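Local atomic coordinates of iron-sulfur cluster co-chaperone protein HscB (Homo sapiens, PDB entry 3BVO), a protein that acts as a co-chaperone in mitochondrial iron-sulfur cluster assembly, forming a transfer complex with ISCU and HSPA9, and is required to put clusters into SDHB of succinate dehydrogenase. Residues C13-P19 and C30-L36; R24-F28 and R43-L48. All coordinates share one frame; numbering follows the deposited sequence.

Interaction 1: C13-P19 and C30-L36; sequences CWNCGGP and CPQCRAL. With ZN (zinc ion), chain C.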
loop_
_atom_site.group_PDB
_atom_site.type_symbol
_atom_site.label_atom_id
_atom_site.label_comp_id
_atom_site.label_asym_id
_atom_site.label_seq_id
_atom_site.Cartn_x
_atom_site.Cartn_y
_atom_site.Cartn_z
ATOM N N CYS A 13 7.452 1.562 29.647
ATOM C CA CYS A 13 8.713 1.877 28.984
ATOM C C CYS A 13 9.809 0.893 29.348
ATOM O O CYS A 13 9.943 0.519 30.506
ATOM C CB CYS A 13 9.154 3.288 29.332
ATOM S SG CYS A 13 10.863 3.579 28.947
ATOM N N TRP A 14 10.606 0.501 28.356
ATOM C CA TRP A 14 11.656 -0.504 28.551
ATOM C C TRP A 14 12.827 0.020 29.376
ATOM O O TRP A 14 13.619 -0.772 29.894
ATOM C CB TRP A 14 12.147 -1.066 27.215
ATOM C CG TRP A 14 12.906 -0.092 26.363
ATOM C CD1 TRP A 14 12.393 0.716 25.371
ATOM C CD2 TRP A 14 14.318 0.181 26.410
ATOM N NE1 TRP A 14 13.399 1.473 24.804
ATOM C CE2 TRP A 14 14.586 1.169 25.421
ATOM C CE3 TRP A 14 15.378 -0.305 27.191
ATOM C CZ2 TRP A 14 15.878 1.670 25.193
ATOM C CZ3 TRP A 14 16.658 0.185 26.968
ATOM C CH2 TRP A 14 16.900 1.166 25.974
ATOM N N ASN A 15 12.923 1.345 29.504
ATOM C CA ASN A 15 13.960 1.976 30.311
ATOM C C ASN A 15 13.491 2.389 31.705
ATOM O O ASN A 15 14.138 2.036 32.687
ATOM C CB ASN A 15 14.563 3.176 29.580
ATOM C CG ASN A 15 16.058 3.326 29.834
ATOM O OD1 ASN A 15 16.704 2.422 30.369
ATOM N ND2 ASN A 15 16.616 4.468 29.440
ATOM N N CYS A 16 12.380 3.134 31.785
ATOM C CA CYS A 16 11.835 3.618 33.062
ATOM C C CYS A 16 10.919 2.608 33.705
ATOM O O CYS A 16 11.022 2.324 34.898
ATOM C CB CYS A 16 10.959 4.858 32.879
ATOM S SG CYS A 16 11.587 6.212 31.946
ATOM N N GLY A 17 9.989 2.095 32.912
ATOM C CA GLY A 17 8.795 1.480 33.456
ATOM C C GLY A 17 7.689 2.520 33.461
ATOM O O GLY A 17 6.607 2.282 34.006
ATOM N N GLY A 18 7.970 3.672 32.849
ATOM C CA GLY A 18 7.013 4.763 32.718
ATOM C C GLY A 18 5.788 4.310 31.954
ATOM O O GLY A 18 5.915 3.696 30.898
ATOM N N PRO A 19 4.591 4.588 32.497
ATOM C CA PRO A 19 3.361 4.087 31.900
ATOM C C PRO A 19 3.059 4.768 30.573
ATOM O O PRO A 19 3.202 5.988 30.462
ATOM C CB PRO A 19 2.294 4.454 32.936
ATOM C CG PRO A 19 3.053 4.784 34.187
ATOM C CD PRO A 19 4.321 5.374 33.711
ATOM N N CYS A 30 9.809 8.184 24.914
ATOM C CA CYS A 30 9.362 8.216 26.291
ATOM C C CYS A 30 9.429 9.630 26.843
ATOM O O CYS A 30 10.487 10.237 26.848
ATOM C CB CYS A 30 10.244 7.312 27.124
ATOM S SG CYS A 30 9.951 7.444 28.876
ATOM N N PRO A 31 8.295 10.174 27.293
ATOM C CA PRO A 31 8.366 11.533 27.817
ATOM C C PRO A 31 9.256 11.672 29.053
ATOM O O PRO A 31 9.655 12.792 29.399
ATOM C CB PRO A 31 6.902 11.867 28.156
ATOM C CG PRO A 31 6.195 10.578 28.215
ATOM C CD PRO A 31 6.925 9.638 27.306
ATOM N N GLN A 32 9.568 10.548 29.694
ATOM C CA GLN A 32 10.235 10.553 30.990
ATOM C C GLN A 32 11.734 10.397 30.871
ATOM O O GLN A 32 12.466 10.921 31.706
ATOM C CB GLN A 32 9.682 9.452 31.893
ATOM C CG GLN A 32 8.201 9.592 32.222
ATOM C CD GLN A 32 7.755 8.683 33.357
ATOM O OE1 GLN A 32 8.532 7.868 33.865
ATOM N NE2 GLN A 32 6.494 8.816 33.757
ATOM N N CYS A 33 12.181 9.678 29.838
ATOM C CA CYS A 33 13.604 9.340 29.666
ATOM C C CYS A 33 14.158 9.517 28.231
ATOM O O CYS A 33 15.354 9.310 27.989
ATOM C CB CYS A 33 13.882 7.923 30.194
ATOM S SG CYS A 33 13.317 6.599 29.115
ATOM N N ARG A 34 13.283 9.884 27.298
ATOM C CA ARG A 34 13.649 10.233 25.926
ATOM C C ARG A 34 14.026 9.031 25.050
ATOM O O ARG A 34 14.376 9.199 23.878
ATOM C CB ARG A 34 14.750 11.304 25.910
ATOM C CG ARG A 34 14.631 12.343 24.800
ATOM C CD ARG A 34 15.750 13.356 24.920
ATOM N NE ARG A 34 16.154 13.899 23.632
ATOM C CZ ARG A 34 16.264 15.195 23.348
ATOM N NH1 ARG A 34 16.017 16.115 24.267
ATOM N NH2 ARG A 34 16.633 15.574 22.132
ATOM N N ALA A 35 13.933 7.823 25.610
ATOM C CA ALA A 35 14.262 6.578 24.906
ATOM C C ALA A 35 13.259 6.237 23.796
ATOM O O ALA A 35 12.057 6.504 23.923
ATOM C CB ALA A 35 14.349 5.439 25.894
ATOM N N LEU A 36 13.753 5.651 22.704
ATOM C CA LEU A 36 12.895 5.286 21.583
ATOM C C LEU A 36 12.154 4.025 21.949
ATOM O O LEU A 36 12.767 3.038 22.340
ATOM C CB LEU A 36 13.709 5.071 20.306
ATOM C CG LEU A 36 12.896 4.742 19.038
ATOM C CD1 LEU A 36 12.605 5.980 18.224
ATOM C CD2 LEU A 36 13.613 3.743 18.163
HETATM ZN ZN ZN C . 11.252 5.731 29.704
#
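C13 and C30 turn their thiolates inward from facing loops by the same first torsion: SG lies anti to the backbone N in both (chi1 164° and 172°), which brings the two sulfurs 4.0 Å apart across one zinc ion. C16 SG sits beside its backbone N, anti to the carbonyl carbon, and C33 SG lies between the two (chi1 76°); all four SG atoms (C13, C16, C30, C33) are 2.3 Å from the zinc. Cysteine suits these places because a short side chain ending in a soft, polarisable sulfur binds zinc strongly. Two backbone donors help hold C13 SG, N15 N at 3.1 Å and C16 N at 3.2 Å, and probably temper the thiolate's negative charge; C30 SG has a weaker partner in Q32 N. G17 follows C16 with a positive phi, where a side chain would jam against the preceding carbonyl. The extended Q32 brings its amide over G18, with OE1 3.6 Å from G18 CA. W14 closes the other end: its NE1 donates to L36 O at 3.0 Å, an almost straight bond in the indole plane but above the carbonyl plane, while CZ2 packs on A35 CB. The result is a pair of facing CxxC zinc knuckles, joined through the metal. The site rests against helix 83-104, where F88 meets the W14 ring edge-to-face and also touches L36, and E85 accepts from L36 N.

Interaction 2: R24-F28 and R43-L48; sequences REDRF and RDYFSL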
loop_
_atom_site.group_PDB
_atom_site.type_symbol
_atom_site.label_atom_id
_atom_site.label_comp_id
_atom_site.label_asym_id
_atom_site.label_seq_id
_atom_site.Cartn_x
_atom_site.Cartn_y
_atom_site.Cartn_z
ATOM N N ARG A 24 -3.320 9.972 23.028
ATOM C CA ARG A 24 -3.126 10.027 21.573
ATOM C C ARG A 24 -1.851 9.351 21.062
ATOM O O ARG A 24 -0.914 9.085 21.824
ATOM C CB ARG A 24 -3.289 11.456 21.026
ATOM C CG ARG A 24 -4.733 11.803 20.625
ATOM C CD ARG A 24 -5.200 10.983 19.415
ATOM N NE ARG A 24 -6.633 11.132 19.155
ATOM C CZ ARG A 24 -7.326 10.432 18.253
ATOM N NH1 ARG A 24 -6.732 9.512 17.502
ATOM N NH2 ARG A 24 -8.626 10.650 18.104
ATOM N N GLU A 25 -1.833 9.108 19.755
ATOM C CA GLU A 25 -1.129 7.958 19.186
ATOM C C GLU A 25 0.403 7.962 19.153
ATOM O O GLU A 25 1.007 6.993 19.600
ATOM C CB GLU A 25 -1.695 7.618 17.799
ATOM C CG GLU A 25 -1.588 6.137 17.426
ATOM C CD GLU A 25 -2.850 5.342 17.749
ATOM O OE1 GLU A 25 -3.962 5.902 17.620
ATOM O OE2 GLU A 25 -2.730 4.150 18.112
ATOM N N ASP A 26 1.022 9.017 18.620
ATOM C CA ASP A 26 2.467 8.999 18.313
ATOM C C ASP A 26 3.381 8.750 19.520
ATOM O O ASP A 26 3.961 9.685 20.061
ATOM C CB ASP A 26 2.892 10.291 17.601
ATOM C CG ASP A 26 2.750 10.220 16.087
ATOM O OD1 ASP A 26 2.397 9.156 15.542
ATOM O OD2 ASP A 26 3.001 11.252 15.434
ATOM N N ARG A 27 3.519 7.486 19.917
ATOM C CA ARG A 27 4.311 7.119 21.092
ATOM C C ARG A 27 5.705 6.667 20.690
ATOM O O ARG A 27 6.126 5.544 20.989
ATOM C CB ARG A 27 3.622 6.013 21.895
ATOM C CG ARG A 27 2.233 6.344 22.368
ATOM C CD ARG A 27 1.375 5.094 22.378
ATOM N NE ARG A 27 0.021 5.383 21.914
ATOM C CZ ARG A 27 -0.941 5.900 22.674
ATOM N NH1 ARG A 27 -0.708 6.183 23.953
ATOM N NH2 ARG A 27 -2.139 6.132 22.155
ATOM N N PHE A 28 6.428 7.550 20.015
ATOM C CA PHE A 28 7.783 7.237 19.593
ATOM C C PHE A 28 8.801 7.342 20.730
ATOM O O PHE A 28 9.638 6.461 20.900
ATOM C CB PHE A 28 8.203 8.126 18.420
ATOM C CG PHE A 28 7.374 7.939 17.184
ATOM C CD1 PHE A 28 7.280 6.697 16.569
ATOM C CD2 PHE A 28 6.707 9.016 16.620
ATOM C CE1 PHE A 28 6.513 6.528 15.422
ATOM C CE2 PHE A 28 5.931 8.860 15.471
ATOM C CZ PHE A 28 5.838 7.611 14.872
ATOM N N ARG A 43 -0.987 -0.576 15.647
ATOM C CA ARG A 43 -1.147 0.657 14.889
ATOM C C ARG A 43 -1.189 0.379 13.398
ATOM O O ARG A 43 -0.225 -0.158 12.837
ATOM C CB ARG A 43 -0.004 1.615 15.196
ATOM C CG ARG A 43 -0.197 2.977 14.581
ATOM C CD ARG A 43 0.743 4.012 15.162
ATOM N NE ARG A 43 0.425 5.347 14.657
ATOM C CZ ARG A 43 1.120 6.450 14.929
ATOM N NH1 ARG A 43 0.742 7.617 14.407
ATOM N NH2 ARG A 43 2.193 6.390 15.716
ATOM N N ASP A 44 -2.301 0.741 12.752
ATOM C CA ASP A 44 -2.443 0.510 11.320
ATOM C C ASP A 44 -1.609 1.524 10.530
ATOM O O ASP A 44 -1.098 2.507 11.091
ATOM C CB ASP A 44 -3.921 0.510 10.899
ATOM C CG ASP A 44 -4.504 1.919 10.720
ATOM O OD1 ASP A 44 -3.870 2.763 10.039
ATOM O OD2 ASP A 44 -5.628 2.174 11.227
ATOM N N TYR A 45 -1.479 1.295 9.226
ATOM C CA TYR A 45 -0.681 2.159 8.371
ATOM C C TYR A 45 -1.250 3.576 8.189
ATOM O O TYR A 45 -0.494 4.542 8.118
ATOM C CB TYR A 45 -0.468 1.495 7.013
ATOM C CG TYR A 45 0.478 0.300 6.999
ATOM C CD1 TYR A 45 1.474 0.143 7.967
ATOM C CD2 TYR A 45 0.405 -0.642 5.980
ATOM C CE1 TYR A 45 2.342 -0.922 7.921
ATOM C CE2 TYR A 45 1.256 -1.704 5.931
ATOM C CZ TYR A 45 2.226 -1.848 6.897
ATOM O OH TYR A 45 3.078 -2.932 6.830
ATOM N N PHE A 46 -2.568 3.711 8.116
ATOM C CA PHE A 46 -3.160 5.030 7.943
ATOM C C PHE A 46 -2.855 5.924 9.136
ATOM O O PHE A 46 -2.617 7.128 8.991
ATOM C CB PHE A 46 -4.664 4.914 7.715
ATOM C CG PHE A 46 -5.019 4.299 6.393
ATOM C CD1 PHE A 46 -4.991 5.067 5.225
ATOM C CD2 PHE A 46 -5.366 2.953 6.309
ATOM C CE1 PHE A 46 -5.300 4.504 4.000
ATOM C CE2 PHE A 46 -5.676 2.385 5.085
ATOM C CZ PHE A 46 -5.638 3.155 3.926
ATOM N N SER A 47 -2.862 5.315 10.317
ATOM C CA SER A 47 -2.553 6.018 11.547
ATOM C C SER A 47 -1.089 6.420 11.550
ATOM O O SER A 47 -0.752 7.579 11.827
ATOM C CB SER A 47 -2.870 5.139 12.758
ATOM O OG SER A 47 -2.251 5.652 13.925
ATOM N N LEU A 48 -0.228 5.457 11.231
ATOM C CA LEU A 48 1.212 5.689 11.230
ATOM C C LEU A 48 1.573 6.750 10.218
ATOM O O LEU A 48 2.513 7.484 10.414
ATOM C CB LEU A 48 1.994 4.396 10.952
ATOM C CG LEU A 48 3.528 4.461 10.881
ATOM C CD1 LEU A 48 4.126 4.841 12.200
ATOM C CD2 LEU A 48 4.114 3.154 10.423
#
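R43 reaches from its backbone to D26 as an almost straight rod, its first torsion anti (chi1 -173°) and the chain extended as far as NE. At its end NH1 and NH2 form a salt bridge, both donating to the single oxygen D26 OD1, which lies in the guanidinium plane, 2.8 Å from R43 NH2. D26 has a second partner in R65 of helix 59-73, which also touches F28. E25 lays its aliphatic CG over one guanidinium face, 3.5 Å from R43 NE; its carboxylate, not in contact, may still add a favourable field. With an alanine at R43, D26 OD1 is likely to lose both of these donors and a gap to open beside E25 CG. D44 is the N-cap of the short helix 45-48 and accepts from S47 N through OD1 at 2.8 Å. S47 faces back toward E25 and R43: its OG accepts from R43 NE at 2.8 Å and its carbonyl O from R43 NH1, holding the guanidinium against the helix. L48 sends CD1 to the edge of the F28 ring, 4.2 Å from F28 CZ, and to the guanidinium face opposite E25. This is the N-capped first helix of the J domain, tied to the tetracysteine segment by the R43-D26 salt bridge and F28-L48 packing.

In the fold
Interaction 1 closes the zinc-binding segment on itself; interaction 2 ties it to the first helix of the J domain, and neither is wholly buried. Interaction 1 lies far out, about 31 Å from the centre of the chain, and is held by a metal, consistent with loops that have little core of their own. Interaction 2, its centre about 16 Å from that of the chain, relies instead on an arginine with acidic and hydroxyl partners, backed by phenylalanine and leucine. The first leans on helix 83-104, the second on helix 59-73. Their centres are about 17 Å apart and their segments alternate along the chain; L36 CD1 packs on F28 O at 4.0 Å, linking the two directly.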